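Local coordinates for protein major centromere autoantigen B (Homo sapiens, PDB 1HLV) that binds the CENP-B box of centromeric DNA through helix-turn-helix domains and kinks the double helix, at residues Arg6-Ser14 and Glu56-Lys67. Sequence-based numbering, arbitrary orientation.
Sequences RQLTFREKS and ERKYGVASTCRK. With nucleotides of chain A; nucleotides of chain B.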
ATOM      1  N   ARG C   6     -18.199   4.309  -1.141  1.00 45.13           N
ATOM      2  CA  ARG C   6     -17.221   5.176  -0.532  1.00 48.32           C
ATOM      3  C   ARG C   6     -15.936   4.392  -0.286  1.00 49.03           C
ATOM      4  O   ARG C   6     -15.947   3.379   0.416  1.00 50.61           O
ATOM      5  CB  ARG C   6     -17.786   5.702   0.784  1.00 51.16           C
ATOM      6  CG  ARG C   6     -16.779   6.375   1.692  1.00 59.18           C
ATOM      7  CD  ARG C   6     -16.652   7.871   1.426  1.00 63.46           C
ATOM      8  NE  ARG C   6     -15.975   8.544   2.535  1.00 67.40           N
ATOM      9  CZ  ARG C   6     -16.363   8.461   3.809  1.00 70.87           C
ATOM     10  NH1 ARG C   6     -17.426   7.729   4.140  1.00 72.71           N
ATOM     11  NH2 ARG C   6     -15.692   9.108   4.758  1.00 71.59           N
ATOM     12  N   GLN C   7     -14.838   4.838  -0.885  1.00 49.21           N
ATOM     13  CA  GLN C   7     -13.552   4.183  -0.679  1.00 50.52           C
ATOM     14  C   GLN C   7     -12.816   4.930   0.435  1.00 49.19           C
ATOM     15  O   GLN C   7     -12.832   6.159   0.491  1.00 49.44           O
ATOM     16  CB  GLN C   7     -12.723   4.188  -1.970  1.00 54.92           C
ATOM     17  CG  GLN C   7     -12.981   2.998  -2.906  1.00 58.71           C
ATOM     18  CD  GLN C   7     -12.267   1.723  -2.465  1.00 61.40           C
ATOM     19  OE1 GLN C   7     -11.588   1.693  -1.431  1.00 64.86           O
ATOM     20  NE2 GLN C   7     -12.419   0.661  -3.254  1.00 62.48           N
ATOM     21  N   LEU C   8     -12.176   4.178   1.322  1.00 46.57           N
ATOM     22  CA  LEU C   8     -11.463   4.759   2.451  1.00 42.96           C
ATOM     23  C   LEU C   8      -9.952   4.594   2.316  1.00 40.82           C
ATOM     24  O   LEU C   8      -9.484   3.681   1.636  1.00 40.35           O
ATOM     25  CB  LEU C   8     -11.947   4.078   3.734  1.00 43.35           C
ATOM     26  CG  LEU C   8     -13.471   4.067   3.919  1.00 42.88           C
ATOM     27  CD1 LEU C   8     -13.871   2.947   4.851  1.00 42.66           C
ATOM     28  CD2 LEU C   8     -13.933   5.407   4.466  1.00 42.33           C
ATOM     29  N   THR C   9      -9.186   5.477   2.955  1.00 37.95           N
ATOM     30  CA  THR C   9      -7.732   5.371   2.905  1.00 35.37           C
ATOM     31  C   THR C   9      -7.283   4.392   3.978  1.00 35.17           C
ATOM     32  O   THR C   9      -8.026   4.089   4.909  1.00 33.77           O
ATOM     33  CB  THR C   9      -7.021   6.707   3.192  1.00 34.92           C
ATOM     34  OG1 THR C   9      -7.273   7.099   4.546  1.00 31.95           O
ATOM     35  CG2 THR C   9      -7.497   7.792   2.235  1.00 33.82           C
ATOM     36  N   PHE C  10      -6.060   3.899   3.854  1.00 35.39           N
ATOM     37  CA  PHE C  10      -5.568   2.969   4.844  1.00 37.64           C
ATOM     38  C   PHE C  10      -5.505   3.626   6.209  1.00 38.77           C
ATOM     39  O   PHE C  10      -5.748   2.970   7.222  1.00 38.88           O
ATOM     40  CB  PHE C  10      -4.213   2.403   4.418  1.00 36.38           C
ATOM     41  CG  PHE C  10      -4.330   1.342   3.367  1.00 37.28           C
ATOM     42  CD1 PHE C  10      -3.844   1.549   2.084  1.00 37.63           C
ATOM     43  CD2 PHE C  10      -4.987   0.144   3.649  1.00 37.34           C
ATOM     44  CE1 PHE C  10      -4.010   0.579   1.092  1.00 37.60           C
ATOM     45  CE2 PHE C  10      -5.158  -0.832   2.664  1.00 37.89           C
ATOM     46  CZ  PHE C  10      -4.669  -0.613   1.386  1.00 37.19           C
ATOM     47  N   ARG C  11      -5.210   4.923   6.238  1.00 38.95           N
ATOM     48  CA  ARG C  11      -5.157   5.632   7.505  1.00 40.90           C
ATOM     49  C   ARG C  11      -6.558   5.681   8.139  1.00 41.01           C
ATOM     50  O   ARG C  11      -6.700   5.511   9.348  1.00 40.99           O
ATOM     51  CB  ARG C  11      -4.605   7.046   7.297  1.00 43.63           C
ATOM     52  CG  ARG C  11      -4.494   7.869   8.573  1.00 47.23           C
ATOM     53  CD  ARG C  11      -3.532   7.263   9.598  1.00 52.00           C
ATOM     54  NE  ARG C  11      -2.154   7.729   9.434  1.00 57.20           N
ATOM     55  CZ  ARG C  11      -1.222   7.122   8.701  1.00 59.76           C
ATOM     56  NH1 ARG C  11      -1.504   6.002   8.046  1.00 58.62           N
ATOM     57  NH2 ARG C  11      -0.001   7.641   8.622  1.00 59.02           N
ATOM     58  N   GLU C  12      -7.589   5.886   7.321  1.00 39.85           N
ATOM     59  CA  GLU C  12      -8.965   5.949   7.815  1.00 39.47           C
ATOM     60  C   GLU C  12      -9.450   4.592   8.337  1.00 39.45           C
ATOM     61  O   GLU C  12     -10.108   4.513   9.382  1.00 37.11           O
ATOM     62  CB  GLU C  12      -9.910   6.443   6.709  1.00 39.46           C
ATOM     63  CG  GLU C  12      -9.846   7.943   6.431  1.00 41.17           C
ATOM     64  CD  GLU C  12     -10.408   8.324   5.058  1.00 44.13           C
ATOM     65  OE1 GLU C  12     -10.782   9.503   4.869  1.00 46.13           O
ATOM     66  OE2 GLU C  12     -10.464   7.453   4.160  1.00 44.18           O
ATOM     67  N   LYS C  13      -9.137   3.529   7.599  1.00 39.06           N
ATOM     68  CA  LYS C  13      -9.538   2.189   8.010  1.00 38.33           C
ATOM     69  C   LYS C  13      -8.754   1.795   9.257  1.00 37.16           C
ATOM     70  O   LYS C  13      -9.248   1.076  10.115  1.00 36.27           O
ATOM     71  CB  LYS C  13      -9.320   1.186   6.868  1.00 37.06           C
ATOM     72  CG  LYS C  13     -10.426   1.256   5.814  1.00 37.09           C
ATOM     73  CD  LYS C  13     -10.170   0.370   4.594  1.00 35.11           C
ATOM     74  CE  LYS C  13      -9.008   0.901   3.750  1.00 34.01           C
ATOM     75  NZ  LYS C  13      -8.953   0.268   2.402  1.00 33.49           N
ATOM     76  N   SER C  14      -7.533   2.288   9.362  1.00 37.15           N
ATOM     77  CA  SER C  14      -6.719   2.003  10.529  1.00 39.29           C
ATOM     78  C   SER C  14      -7.355   2.661  11.768  1.00 40.83           C
ATOM     79  O   SER C  14      -7.411   2.064  12.849  1.00 39.85           O
ATOM     80  CB  SER C  14      -5.309   2.547  10.316  1.00 37.63           C
ATOM     81  OG  SER C  14      -4.517   2.343  11.462  1.00 40.17           O
ATOM     82  N   GLU C  56      -1.106  -0.250   5.734  1.00 36.57           N
ATOM     83  CA  GLU C  56      -0.786   1.061   6.283  1.00 38.55           C
ATOM     84  C   GLU C  56       0.718   1.177   6.525  1.00 37.58           C
ATOM     85  O   GLU C  56       1.321   2.205   6.237  1.00 38.27           O
ATOM     86  CB  GLU C  56      -1.545   1.305   7.588  1.00 40.02           C
ATOM     87  CG  GLU C  56      -1.179   2.617   8.268  1.00 42.87           C
ATOM     88  CD  GLU C  56      -1.953   2.834   9.550  1.00 47.13           C
ATOM     89  OE1 GLU C  56      -1.842   1.982  10.459  1.00 49.72           O
ATOM     90  OE2 GLU C  56      -2.677   3.850   9.653  1.00 48.82           O
ATOM     91  N   ARG C  57       1.325   0.120   7.051  1.00 38.90           N
ATOM     92  CA  ARG C  57       2.764   0.122   7.302  1.00 40.09           C
ATOM     93  C   ARG C  57       3.525   0.175   5.981  1.00 39.65           C
ATOM     94  O   ARG C  57       4.475   0.939   5.825  1.00 39.84           O
ATOM     95  CB  ARG C  57       3.175  -1.131   8.087  1.00 42.47           C
ATOM     96  CG  ARG C  57       2.999  -1.009   9.592  1.00 46.48           C
ATOM     97  CD  ARG C  57       3.480  -2.261  10.335  1.00 50.32           C
ATOM     98  NE  ARG C  57       2.398  -3.200  10.653  1.00 53.62           N
ATOM     99  CZ  ARG C  57       2.207  -4.367  10.043  1.00 54.61           C
ATOM    100  NH1 ARG C  57       3.023  -4.761   9.072  1.00 55.90           N
ATOM    101  NH2 ARG C  57       1.204  -5.148  10.411  1.00 55.30           N
ATOM    102  N   LYS C  58       3.085  -0.640   5.029  1.00 38.29           N
ATOM    103  CA  LYS C  58       3.702  -0.720   3.719  1.00 37.23           C
ATOM    104  C   LYS C  58       3.725   0.610   2.971  1.00 38.65           C
ATOM    105  O   LYS C  58       4.753   0.989   2.402  1.00 38.70           O
ATOM    106  CB  LYS C  58       2.970  -1.756   2.876  1.00 37.50           C
ATOM    107  CG  LYS C  58       3.428  -1.837   1.439  1.00 36.61           C
ATOM    108  CD  LYS C  58       2.465  -2.680   0.630  1.00 36.94           C
ATOM    109  CE  LYS C  58       2.867  -2.735  -0.827  1.00 38.89           C
ATOM    110  NZ  LYS C  58       1.867  -3.469  -1.633  1.00 39.81           N
ATOM    111  N   TYR C  59       2.597   1.317   2.974  1.00 37.96           N
ATOM    112  CA  TYR C  59       2.498   2.591   2.268  1.00 36.31           C
ATOM    113  C   TYR C  59       3.028   3.807   3.040  1.00 37.87           C
ATOM    114  O   TYR C  59       3.128   4.911   2.493  1.00 36.86           O
ATOM    115  CB  TYR C  59       1.048   2.813   1.812  1.00 33.66           C
ATOM    116  CG  TYR C  59       0.620   1.831   0.737  1.00 30.81           C
ATOM    117  CD1 TYR C  59      -0.254   0.780   1.020  1.00 30.65           C
ATOM    118  CD2 TYR C  59       1.156   1.906  -0.540  1.00 30.91           C
ATOM    119  CE1 TYR C  59      -0.569  -0.180   0.049  1.00 32.19           C
ATOM    120  CE2 TYR C  59       0.851   0.956  -1.520  1.00 32.19           C
ATOM    121  CZ  TYR C  59      -0.006  -0.088  -1.225  1.00 33.43           C
ATOM    122  OH  TYR C  59      -0.259  -1.048  -2.193  1.00 32.52           O
ATOM    123  N   GLY C  60       3.388   3.601   4.304  1.00 38.35           N
ATOM    124  CA  GLY C  60       3.927   4.690   5.102  1.00 39.08           C
ATOM    125  C   GLY C  60       3.163   6.003   5.043  1.00 40.39           C
ATOM    126  O   GLY C  60       1.946   6.033   5.232  1.00 40.58           O
ATOM    127  N   VAL C  61       3.871   7.097   4.776  1.00 41.27           N
ATOM    128  CA  VAL C  61       3.234   8.410   4.735  1.00 42.60           C
ATOM    129  C   VAL C  61       2.152   8.519   3.665  1.00 42.62           C
ATOM    130  O   VAL C  61       1.338   9.445   3.692  1.00 44.35           O
ATOM    131  CB  VAL C  61       4.273   9.547   4.520  1.00 43.78           C
ATOM    132  CG1 VAL C  61       5.393   9.423   5.548  1.00 44.35           C
ATOM    133  CG2 VAL C  61       4.833   9.503   3.099  1.00 45.36           C
ATOM    134  N   ALA C  62       2.139   7.567   2.734  1.00 41.53           N
ATOM    135  CA  ALA C  62       1.152   7.561   1.657  1.00 39.20           C
ATOM    136  C   ALA C  62      -0.167   6.898   2.070  1.00 37.99           C
ATOM    137  O   ALA C  62      -1.119   6.842   1.289  1.00 35.49           O
ATOM    138  CB  ALA C  62       1.736   6.861   0.426  1.00 38.39           C
ATOM    139  N   SER C  63      -0.220   6.393   3.298  1.00 38.31           N
ATOM    140  CA  SER C  63      -1.429   5.743   3.804  1.00 39.27           C
ATOM    141  C   SER C  63      -2.551   6.757   3.923  1.00 39.52           C
ATOM    142  O   SER C  63      -3.723   6.405   4.081  1.00 39.66           O
ATOM    143  CB  SER C  63      -1.164   5.123   5.171  1.00 39.74           C
ATOM    144  OG  SER C  63      -0.253   4.046   5.061  1.00 43.59           O
ATOM    145  N   THR C  64      -2.167   8.023   3.859  1.00 39.83           N
ATOM    146  CA  THR C  64      -3.094   9.132   3.950  1.00 40.32           C
ATOM    147  C   THR C  64      -3.867   9.269   2.647  1.00 39.09           C
ATOM    148  O   THR C  64      -4.889   9.951   2.581  1.00 38.80           O
ATOM    149  CB  THR C  64      -2.314  10.432   4.243  1.00 41.54           C
ATOM    150  OG1 THR C  64      -2.005  10.478   5.637  1.00 45.12           O
ATOM    151  CG2 THR C  64      -3.115  11.669   3.866  1.00 44.80           C
ATOM    152  N   CYS C  65      -3.391   8.586   1.617  1.00 38.45           N
ATOM    153  CA  CYS C  65      -4.014   8.674   0.310  1.00 39.71           C
ATOM    154  C   CYS C  65      -4.319   7.333  -0.330  1.00 36.04           C
ATOM    155  O   CYS C  65      -5.323   7.192  -1.015  1.00 34.03           O
ATOM    156  CB  CYS C  65      -3.106   9.493  -0.596  1.00 42.53           C
ATOM    157  SG  CYS C  65      -2.643  11.099   0.159  1.00 60.33           S
ATOM    158  N   ARG C  66      -3.443   6.357  -0.108  1.00 35.14           N
ATOM    159  CA  ARG C  66      -3.606   5.014  -0.660  1.00 35.13           C
ATOM    160  C   ARG C  66      -4.857   4.386  -0.066  1.00 35.62           C
ATOM    161  O   ARG C  66      -5.100   4.500   1.133  1.00 37.17           O
ATOM    162  CB  ARG C  66      -2.388   4.156  -0.303  1.00 33.53           C
ATOM    163  CG  ARG C  66      -2.315   2.845  -1.045  1.00 32.01           C
ATOM    164  CD  ARG C  66      -1.929   3.055  -2.492  1.00 32.77           C
ATOM    165  NE  ARG C  66      -1.932   1.801  -3.247  1.00 35.30           N
ATOM    166  CZ  ARG C  66      -1.372   1.643  -4.442  1.00 34.46           C
ATOM    167  NH1 ARG C  66      -0.759   2.663  -5.028  1.00 34.79           N
ATOM    168  NH2 ARG C  66      -1.420   0.463  -5.048  1.00 34.20           N
ATOM    169  N   LYS C  67      -5.649   3.723  -0.897  1.00 36.02           N
ATOM    170  CA  LYS C  67      -6.872   3.087  -0.417  1.00 37.14           C
ATOM    171  C   LYS C  67      -6.873   1.584  -0.697  1.00 37.12           C
ATOM    172  O   LYS C  67      -7.433   0.789   0.065  1.00 36.78           O
ATOM    173  CB  LYS C  67      -8.082   3.735  -1.091  1.00 38.63           C
ATOM    174  CG  LYS C  67      -8.155   5.226  -0.846  1.00 39.80           C
ATOM    175  CD  LYS C  67      -9.271   5.885  -1.615  1.00 40.24           C
ATOM    176  CE  LYS C  67      -9.243   7.389  -1.369  1.00 41.97           C
ATOM    177  NZ  LYS C  67     -10.150   8.125  -2.288  1.00 45.07           N
TER
ATOM    178  P    DA A  13      -5.713   3.986  -4.921  1.00 32.73           P
ATOM    179  OP1  DA A  13      -5.055   3.541  -3.662  1.00 31.53           O
ATOM    180  OP2  DA A  13      -5.752   5.429  -5.273  1.00 33.12           O
ATOM    181  O5'  DA A  13      -5.058   3.211  -6.141  1.00 32.56           O
ATOM    182  C5'  DA A  13      -4.879   1.811  -6.082  1.00 33.48           C
ATOM    183  C4'  DA A  13      -4.298   1.307  -7.380  1.00 33.41           C
ATOM    184  O4'  DA A  13      -5.316   1.233  -8.408  1.00 32.63           O
ATOM    185  C3'  DA A  13      -3.155   2.144  -7.969  1.00 33.96           C
ATOM    186  O3'  DA A  13      -2.221   1.229  -8.520  1.00 34.56           O
ATOM    187  C2'  DA A  13      -3.823   2.864  -9.126  1.00 30.69           C
ATOM    188  C1'  DA A  13      -4.761   1.769  -9.596  1.00 31.19           C
ATOM    189  N9   DA A  13      -5.851   2.162 -10.487  1.00 28.75           N
ATOM    190  C8   DA A  13      -6.594   3.318 -10.499  1.00 29.03           C
ATOM    191  N7   DA A  13      -7.485   3.364 -11.467  1.00 28.34           N
ATOM    192  C5   DA A  13      -7.312   2.158 -12.134  1.00 27.50           C
ATOM    193  C6   DA A  13      -7.941   1.601 -13.264  1.00 27.90           C
ATOM    194  N6   DA A  13      -8.885   2.227 -13.973  1.00 29.25           N
ATOM    195  N1   DA A  13      -7.554   0.368 -13.654  1.00 26.85           N
ATOM    196  C2   DA A  13      -6.582  -0.244 -12.965  1.00 26.30           C
ATOM    197  N3   DA A  13      -5.901   0.185 -11.905  1.00 23.63           N
ATOM    198  C4   DA A  13      -6.322   1.403 -11.533  1.00 25.85           C
TER
ATOM    199  P    DA B  14     -13.141  -1.272   1.712  1.00 41.28           P
ATOM    200  OP1  DA B  14     -12.192  -0.156   1.933  1.00 41.74           O
ATOM    201  OP2  DA B  14     -13.287  -2.334   2.746  1.00 45.30           O
ATOM    202  O5'  DA B  14     -14.581  -0.667   1.395  1.00 41.65           O
ATOM    203  C5'  DA B  14     -14.760   0.223   0.298  1.00 38.40           C
ATOM    204  C4'  DA B  14     -16.189   0.192  -0.188  1.00 37.52           C
ATOM    205  O4'  DA B  14     -16.481  -1.015  -0.923  1.00 37.25           O
ATOM    206  C3'  DA B  14     -17.262   0.279   0.886  1.00 37.12           C
ATOM    207  O3'  DA B  14     -18.371   0.945   0.282  1.00 38.88           O
ATOM    208  C2'  DA B  14     -17.578  -1.183   1.149  1.00 36.67           C
ATOM    209  C1'  DA B  14     -17.485  -1.775  -0.252  1.00 35.44           C
ATOM    210  N9   DA B  14     -17.075  -3.175  -0.345  1.00 31.90           N
ATOM    211  C8   DA B  14     -16.083  -3.811   0.361  1.00 30.53           C
ATOM    212  N7   DA B  14     -15.828  -5.024  -0.065  1.00 29.90           N
ATOM    213  C5   DA B  14     -16.736  -5.210  -1.099  1.00 26.72           C
ATOM    214  C6   DA B  14     -16.950  -6.277  -1.982  1.00 27.12           C
ATOM    215  N6   DA B  14     -16.203  -7.382  -1.994  1.00 24.37           N
ATOM    216  N1   DA B  14     -17.956  -6.161  -2.881  1.00 27.63           N
ATOM    217  C2   DA B  14     -18.668  -5.028  -2.898  1.00 25.41           C
ATOM    218  N3   DA B  14     -18.540  -3.941  -2.138  1.00 28.73           N
ATOM    219  C4   DA B  14     -17.543  -4.099  -1.248  1.00 28.37           C
TER
ATOM    220  P    DA A  14      -0.687   1.646  -8.718  1.00 36.26           P
ATOM    221  OP1  DA A  14       0.059   1.410  -7.458  1.00 32.19           O
ATOM    222  OP2  DA A  14      -0.633   2.981  -9.367  1.00 35.58           O
ATOM    223  O5'  DA A  14      -0.215   0.541  -9.761  1.00 37.47           O
ATOM    224  C5'  DA A  14      -0.534  -0.830  -9.516  1.00 35.70           C
ATOM    225  C4'  DA A  14      -0.675  -1.590 -10.811  1.00 35.73           C
ATOM    226  O4'  DA A  14      -2.011  -1.413 -11.349  1.00 35.22           O
ATOM    227  C3'  DA A  14       0.294  -1.103 -11.875  1.00 35.72           C
ATOM    228  O3'  DA A  14       1.301  -2.021 -12.221  1.00 37.62           O
ATOM    229  C2'  DA A  14      -0.546  -0.845 -13.109  1.00 37.74           C
ATOM    230  C1'  DA A  14      -1.978  -1.191 -12.754  1.00 35.04           C
ATOM    231  N9   DA A  14      -2.777   0.005 -13.032  1.00 34.63           N
ATOM    232  C8   DA A  14      -2.828   1.137 -12.257  1.00 33.58           C
ATOM    233  N7   DA A  14      -3.573   2.088 -12.761  1.00 33.27           N
ATOM    234  C5   DA A  14      -4.060   1.543 -13.937  1.00 30.87           C
ATOM    235  C6   DA A  14      -4.926   2.048 -14.920  1.00 31.56           C
ATOM    236  N6   DA A  14      -5.489   3.258 -14.859  1.00 30.21           N
ATOM    237  N1   DA A  14      -5.206   1.258 -15.976  1.00 30.76           N
ATOM    238  C2   DA A  14      -4.656   0.040 -16.024  1.00 32.37           C
ATOM    239  N3   DA A  14      -3.839  -0.554 -15.154  1.00 33.34           N
ATOM    240  C4   DA A  14      -3.579   0.260 -14.119  1.00 32.21           C
TER
HETATM  241  O   HOH W   1      -6.760   9.636   4.857  1.00 51.48           O
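Lys13 NZ donates to the carbonyl oxygen of Lys67, 2.8 Å from NZ to O and in the carbonyl plane, while a weak second bond reaches OP1 of DA14 of chain B; one ammonium thus ties the segment after helix 49-59 (residues 60-67) to a DNA strand. The same Lys67 O lies over one face of the Phe10 ring, 3.3 Å above its plane and toward the rim. With CG beside the backbone N (chi1 -77°), that ring slips in next to Arg66, whose CG is 3.5 Å from Phe10 CE1, and lies nearly parallel to the Tyr59 ring but too far displaced for real overlap. Two backbone bonds fasten the first turn of helix 10-22 to residues 60-67: Phe10 N to Arg66 O (2.9 Å), and Arg11 N to Ser63 O. A capping box starts this helix, Glu12 N bonding to Thr9 OG1 and Thr9 N to Glu12 OE2. The bent Arg11 chain brings NH1 to Glu56 OE2 in a 2.9 Å salt bridge, guanidinium and carboxylate planes 76° apart. Arg66, sandwiched between Tyr59 and the sugar of DA13 of chain A, grips OP1 of DA14 of chain A with NH1 and NH2; its NE bonds to Thr68 O. Lys67 N holds OP1 of DA13 of chain A, 2.8 Å away and almost straight. In this helix-turn-helix protein, the junction holds phosphates of both strands where residues 60-67 lead toward helix 75-88.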